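SVS_variant_AS1 (Streptomyces sp. CWA1, PDB 6TJA) probably catalyses, as an engineered ancestral form of spiroviolene synthase, the cyclisation of geranylgeranyl diphosphate to the diterpene spiroviolene. Local coordinates at residues R254-L258 against Q259-E263; K267-D270 against R271-R275; H171-L175 against D176-A180. One frame throughout, in Å; residues are numbered along the deposited sequence.

Contact 1. Residues R254-L258 against Q259-E263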
loop_
_atom_site.group_PDB
_atom_site.type_symbol
_atom_site.label_atom_id
_atom_site.label_comp_id
_atom_site.label_asym_id
_atom_site.label_seq_id
_atom_site.Cartn_x
_atom_site.Cartn_y
_atom_site.Cartn_z
ATOM N N ARG A 254 -20.997 23.046 1.785
ATOM C CA ARG A 254 -22.215 23.357 2.577
ATOM C C ARG A 254 -22.475 24.873 2.585
ATOM O O ARG A 254 -23.387 25.291 3.293
ATOM C CB ARG A 254 -22.064 22.768 3.986
ATOM C CG ARG A 254 -21.637 21.299 4.020
ATOM C CD ARG A 254 -22.798 20.316 3.997
ATOM N NE ARG A 254 -23.689 20.678 5.097
ATOM C CZ ARG A 254 -23.526 20.332 6.380
ATOM N NH1 ARG A 254 -22.533 19.533 6.766
ATOM N NH2 ARG A 254 -24.393 20.785 7.268
ATOM N N GLY A 255 -21.714 25.678 1.836
ATOM C CA GLY A 255 -21.814 27.153 1.861
ATOM C C GLY A 255 -21.791 27.719 3.281
ATOM O O GLY A 255 -22.563 28.643 3.582
ATOM N N MET A 256 -20.910 27.213 4.139
ATOM C CA MET A 256 -20.785 27.719 5.527
ATOM C C MET A 256 -19.777 28.872 5.568
ATOM O O MET A 256 -18.805 28.852 4.791
ATOM C CB MET A 256 -20.303 26.613 6.476
ATOM C CG MET A 256 -21.351 25.591 6.807
ATOM S SD MET A 256 -20.643 24.312 7.844
ATOM C CE MET A 256 -22.111 23.349 8.194
ATOM N N SER A 257 -19.979 29.808 6.501
ATOM C CA SER A 257 -18.923 30.714 7.003
ATOM C C SER A 257 -17.804 29.864 7.623
ATOM O O SER A 257 -18.031 28.654 7.923
ATOM C CB SER A 257 -19.460 31.717 7.979
ATOM O OG SER A 257 -20.049 31.087 9.109
ATOM N N LEU A 258 -16.620 30.461 7.753
ATOM C CA LEU A 258 -15.485 29.838 8.446
ATOM C C LEU A 258 -15.965 29.463 9.845
ATOM O O LEU A 258 -15.751 28.308 10.244
ATOM C CB LEU A 258 -14.291 30.793 8.468
ATOM C CG LEU A 258 -13.149 30.338 9.380
ATOM C CD1 LEU A 258 -12.605 28.989 8.937
ATOM C CD2 LEU A 258 -12.038 31.375 9.417
ATOM N N GLN A 259 -16.645 30.379 10.538
ATOM C CA GLN A 259 -17.094 30.138 11.935
ATOM C C GLN A 259 -18.031 28.927 11.987
ATOM O O GLN A 259 -17.824 28.111 12.880
ATOM C CB GLN A 259 -17.798 31.345 12.560
ATOM C CG GLN A 259 -18.094 31.160 14.053
ATOM C CD GLN A 259 -16.889 30.724 14.867
ATOM O OE1 GLN A 259 -15.779 31.230 14.704
ATOM N NE2 GLN A 259 -17.090 29.754 15.750
ATOM N N GLU A 260 -19.027 28.826 11.094
ATOM C CA GLU A 260 -19.954 27.653 11.036
ATOM C C GLU A 260 -19.153 26.370 10.721
ATOM O O GLU A 260 -19.364 25.361 11.398
ATOM C CB GLU A 260 -21.072 27.891 10.012
ATOM C CG GLU A 260 -22.061 29.001 10.398
ATOM C CD GLU A 260 -22.904 29.554 9.246
ATOM O OE1 GLU A 260 -22.674 29.144 8.097
ATOM O OE2 GLU A 260 -23.787 30.413 9.500
ATOM N N ALA A 261 -18.230 26.409 9.762
ATOM C CA ALA A 261 -17.356 25.267 9.402
ATOM C C ALA A 261 -16.524 24.845 10.623
ATOM O O ALA A 261 -16.451 23.627 10.873
ATOM C CB ALA A 261 -16.486 25.584 8.203
ATOM N N VAL A 262 -15.946 25.781 11.376
ATOM C CA VAL A 262 -15.113 25.437 12.577
ATOM C C VAL A 262 -15.977 24.630 13.567
ATOM O O VAL A 262 -15.475 23.624 14.131
ATOM C CB VAL A 262 -14.485 26.685 13.239
ATOM C CG1 VAL A 262 -13.947 26.401 14.648
ATOM C CG2 VAL A 262 -13.398 27.292 12.370
ATOM N N GLU A 263 -17.224 25.058 13.777
ATOM C CA GLU A 263 -18.203 24.403 14.684
ATOM C C GLU A 263 -18.637 23.047 14.113
ATOM O O GLU A 263 -18.674 22.084 14.880
ATOM C CB GLU A 263 -19.386 25.336 14.915
ATOM C CG GLU A 263 -19.008 26.460 15.869
ATOM C CD GLU A 263 -20.104 27.463 16.164
ATOM O OE1 GLU A 263 -21.298 27.048 16.146
ATOM O OE2 GLU A 263 -19.766 28.658 16.413
#
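Leu258 O takes a hydrogen bond from Val262 N at 2.8 Å, the donor lying almost in line with the carbonyl, and Ser257 O receives Ala261 N at 2.9 Å. These two bonds open helix 258-283, whose N-cap is Ser257. With OG set between the backbone N and the carbonyl carbon (chi1 60°), the serine turns its hydroxyl back over the first turn, where OG accepts from Glu260 N at 3.2 Å. Glu260 answers with its carboxylate: CG stands beside its own backbone N and the chain runs out extended, bringing OE1 to 3.2 Å from Ser257 N, the amide meeting that oxygen from above the carboxylate plane. Serine and glutamate thus exchange bonds in a capping box. A small hydroxyl side chain suits the cap, and a longer acid suits the site three residues on.

Met256, just outside the cap, lays CB and CG against Glu260 CB and brings SD within 3.7 Å of Ala261 N, while its CE lies above one face of the Arg254 guanidinium, offset toward the rim. On another side of the helix, Leu258 CD1 packs on Val262 CG2 at 3.9 Å; small Ala261 fits against Leu250 and Met251 of helix 246-254. The box gives acceptors to Glu260 N, which has no earlier turn to bond to, and to the cap's own amide, and the Glu260 charge probably interacts favourably with the helix dipole.

Contact 2. Residues K267-D270 against R271-R275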
loop_
_atom_site.group_PDB
_atom_site.type_symbol
_atom_site.label_atom_id
_atom_site.label_comp_id
_atom_site.label_asym_id
_atom_site.label_seq_id
_atom_site.Cartn_x
_atom_site.Cartn_y
_atom_site.Cartn_z
ATOM N N LYS A 267 -17.737 19.203 15.735
ATOM C CA LYS A 267 -18.820 18.288 15.909
ATOM C C LYS A 267 -18.542 16.924 15.304
ATOM O O LYS A 267 -18.613 15.946 15.961
ATOM C CB LYS A 267 -20.099 18.868 15.370
ATOM C CG LYS A 267 -20.830 19.735 16.349
ATOM C CD LYS A 267 -22.121 20.222 15.754
ATOM C CE LYS A 267 -22.458 21.600 16.222
ATOM N NZ LYS A 267 -23.836 21.643 16.726
ATOM N N LEU A 268 -18.198 16.884 14.045
ATOM C CA LEU A 268 -17.945 15.625 13.431
ATOM C C LEU A 268 -16.701 14.894 13.968
ATOM O O LEU A 268 -16.701 13.720 14.055
ATOM C CB LEU A 268 -18.019 15.718 11.921
ATOM C CG LEU A 268 -17.016 16.556 11.198
ATOM C CD1 LEU A 268 -15.718 15.811 11.089
ATOM C CD2 LEU A 268 -17.556 16.934 9.850
ATOM N N ARG A 269 -15.693 15.633 14.368
ATOM C CA ARG A 269 -14.417 15.092 14.919
ATOM C C ARG A 269 -14.738 14.450 16.269
ATOM O O ARG A 269 -14.315 13.304 16.519
ATOM C CB ARG A 269 -13.368 16.216 14.973
ATOM C CG ARG A 269 -12.044 15.866 15.643
ATOM C CD ARG A 269 -12.155 16.073 17.129
ATOM N NE ARG A 269 -10.915 15.858 17.866
ATOM C CZ ARG A 269 -10.865 15.611 19.165
ATOM N NH1 ARG A 269 -11.981 15.535 19.871
ATOM N NH2 ARG A 269 -9.700 15.429 19.757
ATOM N N ASP A 270 -15.530 15.148 17.078
ATOM C CA ASP A 270 -15.969 14.675 18.407
ATOM C C ASP A 270 -16.846 13.421 18.247
ATOM O O ASP A 270 -16.687 12.478 19.025
ATOM C CB ASP A 270 -16.679 15.801 19.148
ATOM C CG ASP A 270 -15.767 16.878 19.716
ATOM O OD1 ASP A 270 -14.531 16.773 19.575
ATOM O OD2 ASP A 270 -16.318 17.828 20.270
ATOM N N ARG A 271 -17.712 13.383 17.242
ATOM C CA ARG A 271 -18.549 12.192 16.988
ATOM C C ARG A 271 -17.615 10.993 16.740
ATOM O O ARG A 271 -17.871 9.918 17.299
ATOM C CB ARG A 271 -19.530 12.495 15.852
ATOM C CG ARG A 271 -20.308 11.263 15.426
ATOM C CD ARG A 271 -21.220 11.432 14.233
ATOM N NE ARG A 271 -22.123 12.572 14.310
ATOM C CZ ARG A 271 -23.351 12.591 13.794
ATOM N NH1 ARG A 271 -23.870 11.507 13.274
ATOM N NH2 ARG A 271 -24.080 13.682 13.852
ATOM N N ILE A 272 -16.547 11.164 15.954
ATOM C CA ILE A 272 -15.614 10.058 15.601
ATOM C C ILE A 272 -14.853 9.632 16.867
ATOM O O ILE A 272 -14.712 8.418 17.080
ATOM C CB ILE A 272 -14.668 10.448 14.454
ATOM C CG1 ILE A 272 -15.430 10.744 13.167
ATOM C CG2 ILE A 272 -13.632 9.367 14.223
ATOM C CD1 ILE A 272 -14.587 11.423 12.100
ATOM N N LEU A 273 -14.418 10.568 17.710
ATOM C CA LEU A 273 -13.705 10.191 18.961
ATOM C C LEU A 273 -14.646 9.418 19.896
ATOM O O LEU A 273 -14.206 8.436 20.453
ATOM C CB LEU A 273 -13.133 11.425 19.651
ATOM C CG LEU A 273 -12.304 11.109 20.890
ATOM C CD1 LEU A 273 -11.246 10.052 20.586
ATOM C CD2 LEU A 273 -11.663 12.374 21.396
ATOM N N LEU A 274 -15.911 9.805 20.006
ATOM C CA LEU A 274 -16.921 9.061 20.814
ATOM C C LEU A 274 -17.104 7.626 20.293
ATOM O O LEU A 274 -17.185 6.695 21.112
ATOM C CB LEU A 274 -18.254 9.809 20.779
ATOM C CG LEU A 274 -18.714 10.382 22.119
ATOM C CD1 LEU A 274 -17.604 11.135 22.842
ATOM C CD2 LEU A 274 -19.904 11.293 21.900
ATOM N N ARG A 275 -17.204 7.436 18.983
ATOM C CA ARG A 275 -17.308 6.068 18.460
ATOM C C ARG A 275 -15.999 5.324 18.780
ATOM O O ARG A 275 -16.081 4.188 19.207
ATOM C CB ARG A 275 -17.673 6.070 16.981
ATOM C CG ARG A 275 -17.711 4.670 16.396
ATOM C CD ARG A 275 -18.624 3.715 17.132
ATOM N NE ARG A 275 -18.552 2.407 16.504
ATOM C CZ ARG A 275 -18.870 1.264 17.093
ATOM N NH1 ARG A 275 -19.307 1.237 18.334
ATOM N NH2 ARG A 275 -18.730 0.136 16.444
#
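Helix 258-283, one of the long helices of the all-alpha class I terpene synthase fold, carries Arg269 and Leu273 one turn apart, their side chains side by side and pointing the same way. Leu273 CD2 lies 3.5 Å from Arg269 NH1 and approaches the guanidinium obliquely. With CG opposite the backbone N (chi1 174°) and a bend at chi2 (-86°), the arginine chain reaches along the helix, which is how its flat end comes to lie by the leucine methyl. The same NH1 forms a salt bridge with OD1 of the adjoining Asp270 at 2.9 Å, the acceptor tilted 21° out of the guanidinium plane, and also donates to Tyr14 O. Arg269 NE pairs with Asp227 of helix 211-231, the residue just before what is, by sequence, probably the metal-binding NSE motif of class I cyclases. A long cation with several N-H donors therefore suits this buried site: one group serves two acids and a carbonyl, and its charge is probably well compensated there. Asp270 in turn has a second partner, its OD2 bonding Ser337 OG.

Leu268 is covered by Leu226 and Leu344, as befits an apolar side chain, whereas Arg271 swings away to a salt bridge with Asp338 and a bond to Ser342 O, fastening the C-terminal segment. The backbone keeps regular helical spacing: Arg271 N reaches Lys267 O at 3.0 Å, Leu273 N reaches Arg269 O at 3.0 Å in the carbonyl plane, and Leu274 N reaches Asp270 O at 3.0 Å. Beta-branched Ile272 holds CG1 beside its own backbone N, and that carbon rests 3.4 Å from Leu268 O.

Contact 3. Residues H171-L175 against D176-A180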
loop_
_atom_site.group_PDB
_atom_site.type_symbol
_atom_site.label_atom_id
_atom_site.label_comp_id
_atom_site.label_asym_id
_atom_site.label_seq_id
_atom_site.Cartn_x
_atom_site.Cartn_y
_atom_site.Cartn_z
ATOM N N HIS A 171 -9.377 21.269 -7.506
ATOM C CA HIS A 171 -10.586 20.518 -7.089
ATOM C C HIS A 171 -10.648 20.436 -5.563
ATOM O O HIS A 171 -9.706 19.903 -4.939
ATOM C CB HIS A 171 -10.613 19.133 -7.714
ATOM C CG HIS A 171 -11.726 18.280 -7.212
ATOM N ND1 HIS A 171 -13.010 18.377 -7.707
ATOM C CD2 HIS A 171 -11.737 17.294 -6.282
ATOM C CE1 HIS A 171 -13.770 17.486 -7.097
ATOM N NE2 HIS A 171 -13.005 16.812 -6.205
ATOM N N MET A 172 -11.758 20.893 -5.000
ATOM C CA MET A 172 -12.042 20.827 -3.554
ATOM C C MET A 172 -12.898 19.580 -3.312
ATOM O O MET A 172 -14.070 19.547 -3.667
ATOM C CB MET A 172 -12.740 22.109 -3.074
ATOM C CG MET A 172 -12.978 22.152 -1.559
ATOM S SD MET A 172 -11.441 22.005 -0.571
ATOM C CE MET A 172 -10.629 23.522 -1.066
ATOM N N PRO A 173 -12.345 18.508 -2.688
ATOM C CA PRO A 173 -13.091 17.262 -2.527
ATOM C C PRO A 173 -14.304 17.539 -1.629
ATOM O O PRO A 173 -14.243 18.472 -0.831
ATOM C CB PRO A 173 -12.076 16.308 -1.890
ATOM C CG PRO A 173 -11.044 17.176 -1.232
ATOM C CD PRO A 173 -11.012 18.456 -2.056
ATOM N N GLY A 174 -15.395 16.800 -1.832
ATOM C CA GLY A 174 -16.522 16.742 -0.889
ATOM C C GLY A 174 -16.091 16.105 0.433
ATOM O O GLY A 174 -14.899 15.691 0.568
ATOM N N LEU A 175 -16.994 16.051 1.408
ATOM C CA LEU A 175 -16.668 15.509 2.744
ATOM C C LEU A 175 -16.167 14.060 2.637
ATOM O O LEU A 175 -15.156 13.715 3.287
ATOM C CB LEU A 175 -17.911 15.564 3.626
ATOM C CG LEU A 175 -17.652 15.037 5.027
ATOM C CD1 LEU A 175 -16.508 15.827 5.649
ATOM C CD2 LEU A 175 -18.927 15.119 5.868
ATOM N N ASP A 176 -16.860 13.226 1.880
ATOM C CA ASP A 176 -16.560 11.773 1.796
ATOM C C ASP A 176 -15.138 11.557 1.267
ATOM O O ASP A 176 -14.396 10.801 1.932
ATOM C CB ASP A 176 -17.569 10.979 0.952
ATOM C CG ASP A 176 -17.487 9.482 1.237
ATOM O OD1 ASP A 176 -17.608 9.088 2.404
ATOM O OD2 ASP A 176 -17.327 8.723 0.309
ATOM N N ASP A 177 -14.804 12.143 0.115
ATOM C CA ASP A 177 -13.453 12.074 -0.515
ATOM C C ASP A 177 -12.387 12.708 0.408
ATOM O O ASP A 177 -11.280 12.132 0.501
ATOM C CB ASP A 177 -13.426 12.751 -1.890
ATOM C CG ASP A 177 -14.073 11.967 -3.030
ATOM O OD1 ASP A 177 -14.470 10.826 -2.805
ATOM O OD2 ASP A 177 -14.139 12.505 -4.155
ATOM N N TYR A 178 -12.667 13.861 1.029
ATOM C CA TYR A 178 -11.707 14.559 1.905
ATOM C C TYR A 178 -11.299 13.654 3.081
ATOM O O TYR A 178 -10.076 13.608 3.383
ATOM C CB TYR A 178 -12.205 15.897 2.440
ATOM C CG TYR A 178 -11.160 16.502 3.316
ATOM C CD1 TYR A 178 -11.287 16.474 4.695
ATOM C CD2 TYR A 178 -9.971 16.959 2.780
ATOM C CE1 TYR A 178 -10.280 16.946 5.520
ATOM C CE2 TYR A 178 -8.950 17.442 3.590
ATOM C CZ TYR A 178 -9.095 17.401 4.967
ATOM O OH TYR A 178 -8.113 17.851 5.796
ATOM N N LEU A 179 -12.261 13.028 3.753
ATOM C CA LEU A 179 -11.989 12.171 4.939
ATOM C C LEU A 179 -11.245 10.921 4.469
ATOM O O LEU A 179 -10.237 10.556 5.109
ATOM C CB LEU A 179 -13.300 11.821 5.638
ATOM C CG LEU A 179 -14.034 13.008 6.252
ATOM C CD1 LEU A 179 -15.331 12.551 6.880
ATOM C CD2 LEU A 179 -13.169 13.729 7.281
ATOM N N ALA A 180 -11.668 10.327 3.352
ATOM C CA ALA A 180 -10.947 9.170 2.764
ATOM C C ALA A 180 -9.494 9.569 2.466
ATOM O O ALA A 180 -8.573 8.819 2.823
ATOM C CB ALA A 180 -11.660 8.665 1.531
#
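Leu175 begins with CB beside Asp176 N, 3.1 Å away, a closeness set by the chain itself. Because CG extends opposite the backbone N (chi1 -179°), it moves out along the helix to 3.9 Å from Leu179 CD1, and at the tip Leu175 CD1 reaches that same Leu179 methyl at 3.7 Å. Leu179 CG sits over Leu175 O. Leu175 also touches Ile246 of helix 246-254. Were an alanine here, the side chain would stop at CB, which is likely to leave Leu179 CD1 without this neighbour and a gap toward Ile246.

The two leucines span the first turn of helix 175-185, whose N-cap is Gly174. Its carbonyl O accepts Tyr178 N at 2.9 Å, and Leu175 O accepts Leu179 N at 3.0 Å. Pro173, rigid and unable to donate from its N, suits the approach to the cap: its CB packs on Asp177 CB at 3.8 Å, and its CG lies at the edge of the Tyr178 ring, near the ring plane. Tyr178 OH bonds Asp229. Acids suit this first turn, where the helix dipole probably favours them; Asp176 OD1 takes Ser349 N, and Asp177 OD2 forms a salt bridge with Arg109 of the second subunit.

Overall arrangement
Contacts 1 and 2 share helix 258-283, one at its capped start and the other further along, with centres 17 Å apart. Contact 3 starts a separate helix, its centre 16 Å from contact 1 and 18 Å from contact 2; its nearest atoms stay about 6 Å and 4 Å from theirs. Side chains of contacts 1 and 3 both touch helix 246-254, which runs into contact 1. Contacts 2 and 3 each send a polar side chain to helix 211-231, to closely spaced positions just before and within the probable NSE metal-binding motif, and these bonds tie both contacts to the helix on which that motif begins. Contact 3 also reaches the second subunit.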